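Local coordinates for anopheles Plasmodium-responsive Leucine-rich repeat protein 1B (Anopheles gambiae, PDB 4XGO) that probably takes part in mosquito responses to Plasmodium through protein-protein interaction, including with the leucine-rich repeat protein LRIM1, this chain being its leucine-rich repeat domain, at residues A[193-198]-A[207-212]; A[269-274]-A[285-290]; A[298-303]-A[308-313]. One frame throughout, in Å; residues are numbered along the deposited sequence. Where two conformers were deposited one is given.

Contact 1: A[193-198]-A[207-212]. With PO4 (phosphate ion), chain E.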
# COMPACT_ATOMS: atom_id res chain seq x y z
N THR A 193 -21.03 21.78 -2.50
CA THR A 193 -22.41 22.04 -2.88
C THR A 193 -22.58 23.36 -3.64
O THR A 193 -23.70 23.71 -4.05
CB THR A 193 -23.34 22.03 -1.64
OG1 THR A 193 -22.87 22.99 -0.70
CG2 THR A 193 -23.37 20.66 -1.00
N ASP A 194 -21.50 24.12 -3.82
CA ASP A 194 -21.59 25.36 -4.59
C ASP A 194 -20.34 25.56 -5.39
O ASP A 194 -19.31 24.91 -5.13
CB ASP A 194 -21.82 26.56 -3.65
CG ASP A 194 -20.50 27.17 -3.17
OD1 ASP A 194 -19.71 26.45 -2.52
OD2 ASP A 194 -20.24 28.35 -3.49
N THR A 195 -20.41 26.49 -6.35
CA THR A 195 -19.29 26.81 -7.22
C THR A 195 -19.04 28.31 -7.37
O THR A 195 -18.34 28.72 -8.30
CB THR A 195 -19.48 26.23 -8.65
OG1 THR A 195 -20.52 26.94 -9.34
CG2 THR A 195 -19.78 24.74 -8.62
N ALA A 196 -19.57 29.14 -6.47
CA ALA A 196 -19.40 30.60 -6.60
C ALA A 196 -17.93 31.01 -6.56
O ALA A 196 -17.54 32.00 -7.15
CB ALA A 196 -20.21 31.33 -5.53
N TRP A 197 -17.14 30.20 -5.86
CA TRP A 197 -15.70 30.41 -5.73
C TRP A 197 -14.95 30.34 -7.08
O TRP A 197 -13.86 30.88 -7.18
CB TRP A 197 -15.12 29.40 -4.69
CG TRP A 197 -15.51 27.99 -4.97
CD1 TRP A 197 -16.58 27.29 -4.45
CD2 TRP A 197 -14.86 27.10 -5.88
NE1 TRP A 197 -16.62 26.02 -4.99
CE2 TRP A 197 -15.58 25.88 -5.86
CE3 TRP A 197 -13.74 27.21 -6.70
CZ2 TRP A 197 -15.20 24.79 -6.64
CZ3 TRP A 197 -13.37 26.11 -7.48
CH2 TRP A 197 -14.11 24.93 -7.44
N LEU A 198 -15.54 29.70 -8.10
CA LEU A 198 -14.93 29.66 -9.44
C LEU A 198 -14.65 31.03 -10.03
O LEU A 198 -13.73 31.18 -10.84
CB LEU A 198 -15.79 28.87 -10.44
CG LEU A 198 -15.81 27.35 -10.31
CD1 LEU A 198 -16.89 26.76 -11.21
CD2 LEU A 198 -14.45 26.77 -10.68
N VAL A 207 -10.71 21.73 -14.75
CA VAL A 207 -11.33 21.67 -13.43
C VAL A 207 -12.11 20.38 -13.28
O VAL A 207 -12.97 20.06 -14.11
CB VAL A 207 -12.18 22.93 -13.10
CG1 VAL A 207 -13.29 23.14 -14.09
CG2 VAL A 207 -12.75 22.83 -11.70
N ASP A 208 -11.77 19.61 -12.24
CA ASP A 208 -12.47 18.37 -11.94
C ASP A 208 -13.26 18.52 -10.62
O ASP A 208 -12.68 18.68 -9.54
CB ASP A 208 -11.49 17.19 -11.89
CG ASP A 208 -12.18 15.84 -11.88
OD1 ASP A 208 -13.38 15.73 -11.59
OD2 ASP A 208 -11.49 14.84 -12.18
N LEU A 209 -14.59 18.50 -10.76
CA LEU A 209 -15.52 18.58 -9.65
C LEU A 209 -16.37 17.33 -9.52
O LEU A 209 -17.42 17.34 -8.86
CB LEU A 209 -16.44 19.81 -9.81
CG LEU A 209 -15.75 21.17 -9.92
CD1 LEU A 209 -16.75 22.28 -10.22
CD2 LEU A 209 -14.96 21.51 -8.69
N SER A 210 -15.92 16.24 -10.14
CA SER A 210 -16.68 15.00 -10.11
C SER A 210 -16.72 14.45 -8.69
O SER A 210 -15.87 14.78 -7.86
CB SER A 210 -16.13 13.98 -11.11
OG SER A 210 -14.95 13.35 -10.64
N TYR A 211 -17.75 13.64 -8.40
CA TYR A 211 -17.94 13.01 -7.08
C TYR A 211 -17.97 14.08 -5.99
O TYR A 211 -17.26 14.01 -4.99
CB TYR A 211 -16.86 11.94 -6.80
CG TYR A 211 -16.93 10.72 -7.69
CD1 TYR A 211 -16.21 10.66 -8.88
CD2 TYR A 211 -17.70 9.62 -7.32
CE1 TYR A 211 -16.27 9.53 -9.69
CE2 TYR A 211 -17.77 8.50 -8.12
CZ TYR A 211 -17.05 8.46 -9.30
OH TYR A 211 -17.13 7.34 -10.08
N ASN A 212 -18.82 15.09 -6.19
CA ASN A 212 -19.14 16.06 -5.15
C ASN A 212 -20.66 16.00 -4.92
O ASN A 212 -21.29 15.00 -5.26
CB ASN A 212 -18.64 17.44 -5.53
CG ASN A 212 -17.17 17.64 -5.15
OD1 ASN A 212 -16.86 17.98 -4.01
ND2 ASN A 212 -16.28 17.37 -6.09
P PO4 E . -23.74 26.34 -8.04
O1 PO4 E . -25.18 26.78 -8.25
O2 PO4 E . -22.98 26.43 -9.34
O3 PO4 E . -23.76 24.93 -7.49
O4 PO4 E . -23.08 27.27 -7.03
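In the leucine-rich repeat solenoid, the loop that leaves strand 184-186 returns over the hydrophobic core to the next parallel strand, 206-208, and here residues 193-198 of that loop pack on residues 207-212. The central pair is Trp197 and Leu209. CD2 of Leu209 lies at the edge of the indole, near its plane, 3.7 Å from CH2 of Trp197, and the two side chains run past each other in opposite directions. The indole reaches this position with CG between the backbone N and the carbonyl carbon (chi1 52°), and its rotation is restrained by the bond from Trp197 NE1 to Asp194 O (2.9 Å). One face of the ring rests against CG of Leu198 in its own segment. Beside this pair, Leu198 CD2 approaches Val207 CG2 at 4.4 Å, and Thr195 CG2 lies 4.2 Å from Leu209 CD1. All five touching residues are buried. The turn after the strand carries the repeat's asparagine: Asn212 ND2 donates to Leu209 O and also to Leu187 O, while its OD1 accepts from Leu192 N, tying adjacent coils together. Asp194 OD2 accepts from Ala196 N in an Asx turn, and Thr195, inside that turn, binds a phosphate, probably from the crystallisation liquor: Thr195 N donates to its O4 at 2.9 Å, and Thr195 OG1 to its O2 at an unusually short, doubtful 2.5 Å.

Contact 2: A[269-274]-A[285-290]; sequences AQFDKL and VTFKLS
Phe271 sets the rim of its ring against two side chains of the 285-290 segment. Its CE2 meets CZ of Phe287 at 3.8 Å, and its CD2 meets CD2 of Leu289, also at 3.8 Å. Each phenyl ring finds the other at its edge and near its plane, so the aromatic contact is rim against rim, with neither face stacked on the other. The leucine methyl likewise lies at the edge of the Phe271 ring, and the Leu289 side chain crosses that of Phe271 at about a right angle. Phe287 extends its ring into the contact with CG anti to the backbone N (chi1 179°). His266 meets both phenyl rings, and Val264 touches both as well; Leu313 of helix 307-316 packs on Phe287 and Leu289.

A polar link lies beside this apolar group. Ser290 OG donates to Asp272 OD1 over a very short 2.4 Å, a separation whose exact value deserves caution. The same carboxylate oxygen accepts from a water at 2.9 Å, and that water in turn accepts from Ser290 N at 3.1 Å. The serine is thus linked to one aspartate oxygen both directly through its hydroxyl and through water from its backbone. Two overlapping type I turns, Ala269 to Asp272 and Phe271 to Leu274, bring Phe271 and Asp272 into these positions; they are closed by the backbone bonds from Asp272 N to Ala269 O and from Leu274 N to Phe271 O. Neither segment forms a regular helix or strand. Such packing of irregular connecting segments from successive coils, with phenylalanines turned into the core, belongs to the non-strand side of a leucine-rich repeat solenoid.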
# COMPACT_ATOMS: atom_id res chain seq x y z
N ALA A 269 -26.09 27.45 -30.40
CA ALA A 269 -24.66 27.26 -30.72
C ALA A 269 -23.77 26.99 -29.50
O ALA A 269 -22.56 26.84 -29.64
CB ALA A 269 -24.15 28.49 -31.47
N GLN A 270 -24.37 26.91 -28.32
CA GLN A 270 -23.63 26.73 -27.06
C GLN A 270 -22.50 25.69 -27.12
O GLN A 270 -21.42 25.92 -26.57
CB GLN A 270 -24.61 26.32 -25.95
CG GLN A 270 -23.99 26.20 -24.57
CD GLN A 270 -23.58 27.53 -23.96
OE1 GLN A 270 -24.20 28.56 -24.22
NE2 GLN A 270 -22.55 27.50 -23.13
N PHE A 271 -22.78 24.54 -27.74
CA PHE A 271 -21.89 23.38 -27.66
C PHE A 271 -21.14 23.08 -28.97
O PHE A 271 -20.54 22.02 -29.10
CB PHE A 271 -22.67 22.12 -27.22
CG PHE A 271 -23.22 22.18 -25.81
CD1 PHE A 271 -22.65 22.97 -24.82
CD2 PHE A 271 -24.31 21.38 -25.47
CE1 PHE A 271 -23.16 22.99 -23.54
CE2 PHE A 271 -24.82 21.39 -24.18
CZ PHE A 271 -24.26 22.20 -23.22
N ASP A 272 -21.17 24.02 -29.93
CA ASP A 272 -20.54 23.82 -31.25
C ASP A 272 -19.04 23.51 -31.24
O ASP A 272 -18.53 22.87 -32.17
CB ASP A 272 -20.77 25.05 -32.16
CG ASP A 272 -22.17 25.12 -32.71
OD1 ASP A 272 -22.98 24.23 -32.37
OD2 ASP A 272 -22.48 26.07 -33.47
N LYS A 273 -18.33 23.98 -30.21
CA LYS A 273 -16.88 23.74 -30.12
C LYS A 273 -16.45 22.59 -29.19
O LYS A 273 -15.26 22.29 -29.07
CB LYS A 273 -16.16 25.05 -29.76
CG LYS A 273 -16.30 26.08 -30.88
CD LYS A 273 -15.73 27.44 -30.48
N LEU A 274 -17.41 21.91 -28.56
CA LEU A 274 -17.07 20.73 -27.77
C LEU A 274 -16.57 19.62 -28.65
O LEU A 274 -17.10 19.40 -29.74
CB LEU A 274 -18.29 20.20 -27.00
CG LEU A 274 -18.77 21.01 -25.81
CD1 LEU A 274 -19.96 20.30 -25.22
CD2 LEU A 274 -17.68 21.20 -24.77
N VAL A 285 -34.54 13.12 -21.46
CA VAL A 285 -35.61 12.70 -22.38
C VAL A 285 -35.43 13.33 -23.77
O VAL A 285 -35.55 12.65 -24.81
CB VAL A 285 -36.98 13.08 -21.78
CG1 VAL A 285 -38.13 12.82 -22.77
CG2 VAL A 285 -37.20 12.35 -20.47
N THR A 286 -35.19 14.64 -23.78
CA THR A 286 -34.89 15.35 -25.01
C THR A 286 -33.61 16.15 -24.80
O THR A 286 -33.32 16.60 -23.71
CB THR A 286 -36.05 16.26 -25.46
OG1 THR A 286 -36.22 17.35 -24.55
CG2 THR A 286 -37.34 15.49 -25.55
N PHE A 287 -32.88 16.34 -25.88
CA PHE A 287 -31.65 17.11 -25.87
C PHE A 287 -31.35 17.49 -27.32
O PHE A 287 -31.67 16.74 -28.23
CB PHE A 287 -30.51 16.26 -25.30
CG PHE A 287 -29.19 16.96 -25.28
CD1 PHE A 287 -28.98 18.03 -24.44
CD2 PHE A 287 -28.16 16.56 -26.13
CE1 PHE A 287 -27.75 18.69 -24.43
CE2 PHE A 287 -26.95 17.22 -26.14
CZ PHE A 287 -26.74 18.27 -25.28
N LYS A 288 -30.76 18.66 -27.52
CA LYS A 288 -30.50 19.17 -28.86
C LYS A 288 -29.04 19.53 -29.05
O LYS A 288 -28.39 20.01 -28.13
CB LYS A 288 -31.34 20.41 -29.13
CG LYS A 288 -32.84 20.16 -29.09
CD LYS A 288 -33.61 21.45 -29.28
CE LYS A 288 -35.06 21.17 -29.60
NZ LYS A 288 -35.91 22.39 -29.46
N LEU A 289 -28.54 19.28 -30.26
CA LEU A 289 -27.25 19.80 -30.69
C LEU A 289 -27.41 20.36 -32.11
O LEU A 289 -28.32 19.95 -32.84
CB LEU A 289 -26.18 18.71 -30.68
CG LEU A 289 -25.69 18.12 -29.35
CD1 LEU A 289 -24.71 17.00 -29.63
CD2 LEU A 289 -25.06 19.18 -28.46
N SER A 290 -26.55 21.29 -32.49
CA SER A 290 -26.49 21.77 -33.87
C SER A 290 -25.70 20.76 -34.71
O SER A 290 -25.33 19.69 -34.22
CB SER A 290 -25.83 23.14 -33.93
OG SER A 290 -24.42 23.00 -33.83
O HOH W 1 -23.81 21.76 -31.08

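Contact 3: A[298-303]-A[308-313]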
# COMPACT_ATOMS: atom_id res chain seq x y z
N LEU A 298 -19.36 11.31 -27.99
CA LEU A 298 -20.62 11.71 -27.37
C LEU A 298 -21.18 10.47 -26.72
O LEU A 298 -21.34 9.45 -27.40
CB LEU A 298 -21.61 12.21 -28.43
CG LEU A 298 -23.04 12.54 -28.01
CD1 LEU A 298 -23.06 13.73 -27.05
CD2 LEU A 298 -23.91 12.86 -29.21
N THR A 299 -21.47 10.51 -25.43
CA THR A 299 -22.09 9.35 -24.79
C THR A 299 -23.51 9.69 -24.35
O THR A 299 -23.78 10.78 -23.85
CB THR A 299 -21.27 8.82 -23.61
OG1 THR A 299 -21.16 9.83 -22.59
CG2 THR A 299 -19.89 8.40 -24.08
N LEU A 300 -24.41 8.76 -24.61
CA LEU A 300 -25.86 8.97 -24.46
C LEU A 300 -26.62 7.85 -23.76
O LEU A 300 -27.83 7.97 -23.52
CB LEU A 300 -26.47 9.14 -25.86
CG LEU A 300 -25.94 10.27 -26.73
CD1 LEU A 300 -26.55 10.18 -28.11
CD2 LEU A 300 -26.22 11.62 -26.08
N SER A 301 -25.94 6.75 -23.42
CA SER A 301 -26.65 5.57 -22.93
C SER A 301 -27.17 5.78 -21.52
O SER A 301 -26.77 6.74 -20.83
CB SER A 301 -25.76 4.31 -22.98
OG SER A 301 -24.66 4.44 -22.11
N HIS A 302 -28.08 4.90 -21.11
CA HIS A 302 -28.68 4.92 -19.78
C HIS A 302 -29.34 6.27 -19.48
O HIS A 302 -28.98 6.95 -18.51
CB HIS A 302 -27.64 4.56 -18.73
CG HIS A 302 -27.11 3.18 -18.91
ND1 HIS A 302 -27.64 2.10 -18.23
CD2 HIS A 302 -26.16 2.68 -19.74
CE1 HIS A 302 -27.00 1.00 -18.61
NE2 HIS A 302 -26.10 1.33 -19.51
N ASN A 303 -30.26 6.64 -20.37
CA ASN A 303 -31.10 7.81 -20.20
C ASN A 303 -32.56 7.41 -20.36
O ASN A 303 -32.90 6.26 -20.06
CB ASN A 303 -30.64 8.94 -21.12
CG ASN A 303 -29.50 9.75 -20.51
OD1 ASN A 303 -29.71 10.49 -19.55
ND2 ASN A 303 -28.30 9.59 -21.03
N ASN A 308 -37.94 10.63 -31.18
CA ASN A 308 -37.86 11.74 -32.14
C ASN A 308 -36.68 12.67 -31.83
O ASN A 308 -35.95 13.08 -32.72
CB ASN A 308 -39.18 12.51 -32.17
CG ASN A 308 -40.29 11.73 -32.86
OD1 ASN A 308 -40.03 10.95 -33.79
ND2 ASN A 308 -41.53 11.90 -32.40
N SER A 309 -36.46 12.95 -30.55
CA SER A 309 -35.32 13.78 -30.14
C SER A 309 -33.99 13.09 -30.41
O SER A 309 -33.04 13.69 -30.93
CB SER A 309 -35.42 14.11 -28.65
OG SER A 309 -34.46 15.09 -28.29
N LEU A 310 -33.91 11.83 -30.01
CA LEU A 310 -32.71 11.03 -30.24
C LEU A 310 -32.40 10.93 -31.74
O LEU A 310 -31.25 11.11 -32.15
CB LEU A 310 -32.91 9.64 -29.65
CG LEU A 310 -31.74 8.67 -29.67
CD1 LEU A 310 -30.58 9.22 -28.86
CD2 LEU A 310 -32.19 7.34 -29.11
N ARG A 311 -33.42 10.64 -32.54
CA ARG A 311 -33.24 10.55 -34.00
C ARG A 311 -32.83 11.88 -34.61
O ARG A 311 -32.00 11.91 -35.52
CB ARG A 311 -34.51 10.05 -34.68
CG ARG A 311 -34.71 8.55 -34.55
CD ARG A 311 -35.78 8.07 -35.50
NE ARG A 311 -37.12 8.50 -35.10
CZ ARG A 311 -38.02 7.73 -34.50
NH1 ARG A 311 -37.75 6.46 -34.20
NH2 ARG A 311 -39.20 8.24 -34.19
N ALA A 312 -33.39 12.98 -34.11
CA ALA A 312 -32.96 14.32 -34.51
C ALA A 312 -31.50 14.58 -34.15
O ALA A 312 -30.79 15.29 -34.86
CB ALA A 312 -33.85 15.39 -33.88
N LEU A 313 -31.06 14.00 -33.04
CA LEU A 313 -29.67 14.11 -32.59
C LEU A 313 -28.70 13.41 -33.55
O LEU A 313 -27.62 13.95 -33.84
CB LEU A 313 -29.53 13.52 -31.18
CG LEU A 313 -28.55 14.15 -30.20
CD1 LEU A 313 -28.83 15.63 -30.01
CD2 LEU A 313 -28.65 13.42 -28.87
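Leu300 and Leu313 reach toward each other tip to tip, forming the tight part of a small buried contact between the residue just past strand 297-299 and helix 307-316. CD2 of Leu313 is placed 3.9 Å from Leu300 CD1 and 4.1 Å from Leu300 CD2, so a single methyl meets both branches of its partner. Leu300 has CG anti to the carbonyl carbon (chi1 -59°), which directs its fork at the helix. Leu310, three residues and nearly one helical turn before Leu313, adds a looser approach, its CD1 4.2 Å from Leu300 CD1. Leu339 touches both Leu300 and Leu310. With no hydrogen bond across the segments, apolar packing alone joins them directly.

The helix's other side is less enclosed: Asn308 and Ala312 are exposed, and Arg311 is partly exposed. There Arg311 NH2 donates to Asn308 OD1 at 2.9 Å, from above the carbonyl plane, and the guanidinium also makes salt bridges with Glu336 and Glu343. On the strand side, Asn303 ND2 returns to Leu300 O at 3.0 Å with a nearly straight N-H...O angle of 172°, and donates to Leu279 O as well, repeating the asparagine turn of the repeats. A helix following the last strand of the parallel series, with its leucines against the end of the core, matches a C-terminal cap of a leucine-rich repeat domain.

How the contacts relate
The three contacts follow in series along one solenoid. Contact 1 lies in its middle, its centre 11 Å from that of the chain, whereas contacts 2 and 3 lie 28 and 31 Å out, on the same side. Contact 1 touches neither: nearest atoms are about 12 Å from contact 2 and about 13 Å from contact 3. The latter two adjoin, with centres 11 Å apart. Ser309 OG lies 3.1 Å from Phe287 N, a probable hydrogen bond, and Leu313 CD1 lies 3.5 Å from Phe287 O, so the helix of contact 3 also packs on 285-290. The phosphate belongs to contact 1, where Thr218 also binds it.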